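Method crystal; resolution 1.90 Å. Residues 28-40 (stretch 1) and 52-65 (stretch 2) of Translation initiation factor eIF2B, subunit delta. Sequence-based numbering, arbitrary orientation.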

# COMPACT_ATOMS: atom_id res chain seq x y z
N GLU A 28 -9.83 9.39 -29.98
CA GLU A 28 -10.73 10.38 -30.53
C GLU A 28 -12.16 10.13 -30.07
O GLU A 28 -12.67 9.02 -30.19
CB GLU A 28 -10.66 10.32 -32.06
CG GLU A 28 -11.82 10.96 -32.78
CD GLU A 28 -11.64 12.45 -32.96
OE1 GLU A 28 -11.44 13.14 -31.94
OE2 GLU A 28 -11.69 12.91 -34.12
N CYS A 29 -12.79 11.16 -29.52
CA CYS A 29 -14.18 11.05 -29.12
C CYS A 29 -14.92 11.77 -30.23
O CYS A 29 -14.76 12.98 -30.41
CB CYS A 29 -14.45 11.74 -27.79
SG CYS A 29 -13.97 10.77 -26.34
N ARG A 30 -15.71 11.03 -31.00
CA ARG A 30 -16.47 11.64 -32.09
C ARG A 30 -17.94 11.80 -31.71
O ARG A 30 -18.72 12.36 -32.48
CB ARG A 30 -16.30 10.82 -33.38
CG ARG A 30 -16.01 9.35 -33.17
CD ARG A 30 -15.31 8.71 -34.37
NE ARG A 30 -14.91 7.33 -34.08
CZ ARG A 30 -13.98 6.99 -33.19
NH1 ARG A 30 -13.33 7.92 -32.50
NH2 ARG A 30 -13.70 5.70 -32.98
N ASN A 31 -18.31 11.32 -30.52
CA ASN A 31 -19.68 11.47 -30.04
C ASN A 31 -19.81 11.51 -28.52
O ASN A 31 -18.88 11.15 -27.78
CB ASN A 31 -20.60 10.37 -30.61
CG ASN A 31 -20.33 8.99 -30.02
OD1 ASN A 31 -20.36 8.79 -28.80
ND2 ASN A 31 -20.08 8.01 -30.89
N VAL A 32 -20.97 11.96 -28.06
CA VAL A 32 -21.30 12.10 -26.65
C VAL A 32 -21.00 10.85 -25.83
O VAL A 32 -20.34 10.91 -24.80
CB VAL A 32 -22.80 12.37 -26.42
CG1 VAL A 32 -22.98 13.26 -25.19
CG2 VAL A 32 -23.44 12.97 -27.66
N GLU A 33 -21.53 9.72 -26.29
CA GLU A 33 -21.37 8.45 -25.60
C GLU A 33 -19.92 8.04 -25.40
O GLU A 33 -19.56 7.53 -24.34
CB GLU A 33 -22.14 7.35 -26.35
CG GLU A 33 -23.63 7.63 -26.48
CD GLU A 33 -24.36 6.59 -27.33
OE1 GLU A 33 -23.95 6.37 -28.50
OE2 GLU A 33 -25.35 6.00 -26.83
N GLU A 34 -19.08 8.28 -26.41
CA GLU A 34 -17.67 7.91 -26.30
C GLU A 34 -16.97 8.67 -25.18
O GLU A 34 -16.23 8.08 -24.39
CB GLU A 34 -16.96 8.17 -27.62
CG GLU A 34 -17.55 7.38 -28.77
CD GLU A 34 -16.66 7.38 -29.99
OE1 GLU A 34 -16.20 8.47 -30.38
OE2 GLU A 34 -16.44 6.30 -30.56
N LEU A 35 -17.21 9.97 -25.12
CA LEU A 35 -16.61 10.79 -24.09
C LEU A 35 -17.11 10.29 -22.75
O LEU A 35 -16.34 10.08 -21.82
CB LEU A 35 -17.02 12.25 -24.30
CG LEU A 35 -16.47 13.30 -23.32
CD1 LEU A 35 -14.94 13.31 -23.32
CD2 LEU A 35 -17.03 14.66 -23.71
N ALA A 36 -18.42 10.09 -22.66
CA ALA A 36 -19.01 9.61 -21.42
C ALA A 36 -18.36 8.31 -20.96
O ALA A 36 -18.06 8.16 -19.77
CB ALA A 36 -20.52 9.42 -21.59
N ASP A 37 -18.10 7.38 -21.86
CA ASP A 37 -17.49 6.15 -21.38
C ASP A 37 -16.04 6.38 -21.04
O ASP A 37 -15.50 5.71 -20.15
CB ASP A 37 -17.63 5.01 -22.39
CG ASP A 37 -17.70 3.65 -21.70
OD1 ASP A 37 -18.52 3.50 -20.75
OD2 ASP A 37 -16.96 2.72 -22.11
N ALA A 38 -15.40 7.32 -21.73
CA ALA A 38 -14.00 7.62 -21.46
C ALA A 38 -13.93 8.13 -20.03
O ALA A 38 -13.03 7.79 -19.27
CB ALA A 38 -13.50 8.66 -22.43
N ILE A 39 -14.91 8.96 -19.67
CA ILE A 39 -15.01 9.51 -18.33
C ILE A 39 -15.22 8.38 -17.32
O ILE A 39 -14.57 8.35 -16.27
CB ILE A 39 -16.19 10.51 -18.25
CG1 ILE A 39 -15.80 11.82 -18.93
CG2 ILE A 39 -16.59 10.75 -16.81
CD1 ILE A 39 -16.96 12.81 -19.04
N LYS A 40 -16.12 7.46 -17.65
CA LYS A 40 -16.42 6.32 -16.77
C LYS A 40 -15.23 5.41 -16.56
O LYS A 40 -14.99 4.96 -15.45
CB LYS A 40 -17.57 5.48 -17.34
CG LYS A 40 -18.92 6.18 -17.41
CD LYS A 40 -19.95 5.21 -18.01
CE LYS A 40 -21.29 5.87 -18.29
NZ LYS A 40 -22.21 4.93 -19.00
N ALA A 52 -12.75 20.43 -18.63
CA ALA A 52 -12.49 20.58 -20.05
C ALA A 52 -13.29 19.53 -20.83
O ALA A 52 -13.76 19.79 -21.95
CB ALA A 52 -10.98 20.46 -20.33
N ALA A 53 -13.45 18.34 -20.25
CA ALA A 53 -14.22 17.29 -20.92
C ALA A 53 -15.68 17.74 -21.05
O ALA A 53 -16.31 17.57 -22.10
CB ALA A 53 -14.16 15.99 -20.12
N GLY A 54 -16.22 18.31 -19.97
CA GLY A 54 -17.59 18.80 -19.99
C GLY A 54 -17.80 19.85 -21.08
O GLY A 54 -18.77 19.78 -21.83
N ALA A 55 -16.89 20.82 -21.16
CA ALA A 55 -16.98 21.90 -22.15
C ALA A 55 -16.78 21.41 -23.58
O ALA A 55 -17.52 21.78 -24.48
CB ALA A 55 -15.98 23.01 -21.84
N TYR A 56 -15.76 20.59 -23.81
CA TYR A 56 -15.52 20.08 -25.16
C TYR A 56 -16.69 19.18 -25.52
O TYR A 56 -17.01 19.01 -26.70
CB TYR A 56 -14.22 19.28 -25.24
CG TYR A 56 -12.98 20.14 -25.27
CD1 TYR A 56 -12.85 21.19 -26.19
CD2 TYR A 56 -11.90 19.87 -24.43
CE1 TYR A 56 -11.67 21.95 -26.26
CE2 TYR A 56 -10.73 20.61 -24.50
CZ TYR A 56 -10.61 21.64 -25.41
OH TYR A 56 -9.44 22.36 -25.46
N GLY A 57 -17.33 18.60 -24.50
CA GLY A 57 -18.47 17.73 -24.74
C GLY A 57 -19.56 18.47 -25.49
O GLY A 57 -20.12 17.94 -26.44
N ILE A 58 -19.84 19.70 -25.05
CA ILE A 58 -20.86 20.55 -25.66
C ILE A 58 -20.44 20.96 -27.07
O ILE A 58 -21.27 21.00 -27.98
CB ILE A 58 -21.09 21.84 -24.79
CG1 ILE A 58 -21.58 21.45 -23.39
CG2 ILE A 58 -22.06 22.80 -25.49
CD1 ILE A 58 -22.81 20.52 -23.34
N ALA A 59 -19.15 21.26 -27.27
CA ALA A 59 -18.66 21.62 -28.60
C ALA A 59 -18.81 20.39 -29.49
O ALA A 59 -19.16 20.48 -30.67
CB ALA A 59 -17.20 22.04 -28.53
N LEU A 60 -18.56 19.23 -28.90
CA LEU A 60 -18.69 17.98 -29.62
C LEU A 60 -20.15 17.73 -29.97
O LEU A 60 -20.50 17.50 -31.12
CB LEU A 60 -18.15 16.82 -28.76
CG LEU A 60 -18.25 15.40 -29.33
CD1 LEU A 60 -17.64 15.34 -30.74
CD2 LEU A 60 -17.54 14.43 -28.40
N ALA A 61 -21.02 17.79 -28.98
CA ALA A 61 -22.44 17.55 -29.21
C ALA A 61 -23.02 18.45 -30.31
O ALA A 61 -23.94 18.05 -31.03
CB ALA A 61 -23.21 17.75 -27.93
N ALA A 62 -22.49 19.67 -30.42
CA ALA A 62 -22.97 20.62 -31.42
C ALA A 62 -22.39 20.38 -32.80
O ALA A 62 -22.82 21.00 -33.77
CB ALA A 62 -22.65 22.06 -30.97
N ARG A 63 -21.41 19.49 -32.89
CA ARG A 63 -20.77 19.18 -34.16
C ARG A 63 -21.06 17.74 -34.58
O ARG A 63 -20.93 17.39 -35.75
CB ARG A 63 -19.25 19.41 -34.05
CG ARG A 63 -18.84 20.87 -33.92
CD ARG A 63 -17.36 21.01 -33.60
NE ARG A 63 -16.89 22.38 -33.79
CZ ARG A 63 -17.30 23.43 -33.08
NH1 ARG A 63 -18.19 23.27 -32.11
NH2 ARG A 63 -16.83 24.64 -33.35
N GLU A 64 -21.45 16.92 -33.61
CA GLU A 64 -21.77 15.51 -33.82
C GLU A 64 -22.22 15.29 -35.26
O GLU A 64 -21.50 14.66 -36.05
CB GLU A 64 -22.88 15.10 -32.85
CG GLU A 64 -22.61 13.80 -32.11
CD GLU A 64 -22.78 13.94 -30.60
OE1 GLU A 64 -23.83 14.47 -30.16
OE2 GLU A 64 -21.87 13.52 -29.86
N ARG A 65 -23.40 15.81 -35.59
CA ARG A 65 -23.94 15.72 -36.95
C ARG A 65 -24.29 17.14 -37.40
O ARG A 65 -24.26 18.07 -36.59
CB ARG A 65 -25.21 14.86 -36.98
CG ARG A 65 -24.97 13.37 -37.24
CD ARG A 65 -24.49 13.10 -38.67
NE ARG A 65 -23.04 12.89 -38.76
CZ ARG A 65 -22.39 11.93 -38.11
NH1 ARG A 65 -23.05 11.10 -37.31
NH2 ARG A 65 -21.07 11.81 -38.24

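A large aliphatic side chain on one helix can settle where its partner carries only small residues; the pairing of residues 28-40 with 52-65 in this eIF2B delta subunit is a compact example. Helix 32-40 and helix 52-61 run nearly antiparallel, at 163° between their N-to-C directions, with axes no closer than 10.2 Å. At that separation side chains must bridge the gap, and Leu35 does so, over Ala53 and Gly57. In its t,p conformation Leu35 CD2 lies 3.5 Å from Gly57 CA and 3.4 Å from Ala53 O, while Leu35 CD1 is 4.2 Å from Ala53 CB. Gly57 leaves the room: a beta carbon there would sit only 3.2 Å from Leu35 CD2. One turn further along, Ile39 CD1 reaches the same methyl, Ala53 CB, at 4.4 Å.

Toward the start of the first helix the roles reverse, and a leucine from the second stretch fills the space. Leu60, also t,p, places CD2 4.1 Å from Cys29 CB and 3.6 Å from Asn31 O, with CD1 3.6 Å from Arg30 O. Its methyls thus pack largely against the backbone that leads into the helix.

Beyond this apolar layer the contact becomes polar. The first amides of a helix lack backbone acceptors from a preceding turn, and side chains can serve instead. Asn31, the N-cap, accepts from Glu34 N through OD1 at 2.8 Å. Glu64, from the other stretch, accepts from Val32 N through OE2 at 2.5 Å; this oxygen is also too close to a neighbouring atom in the model, so the short distance deserves caution. Within the first stretch, Glu34 answers in the other direction: its OE1 accepts from Arg30 N at 2.7 Å, tying the approaching loop to the helix it precedes.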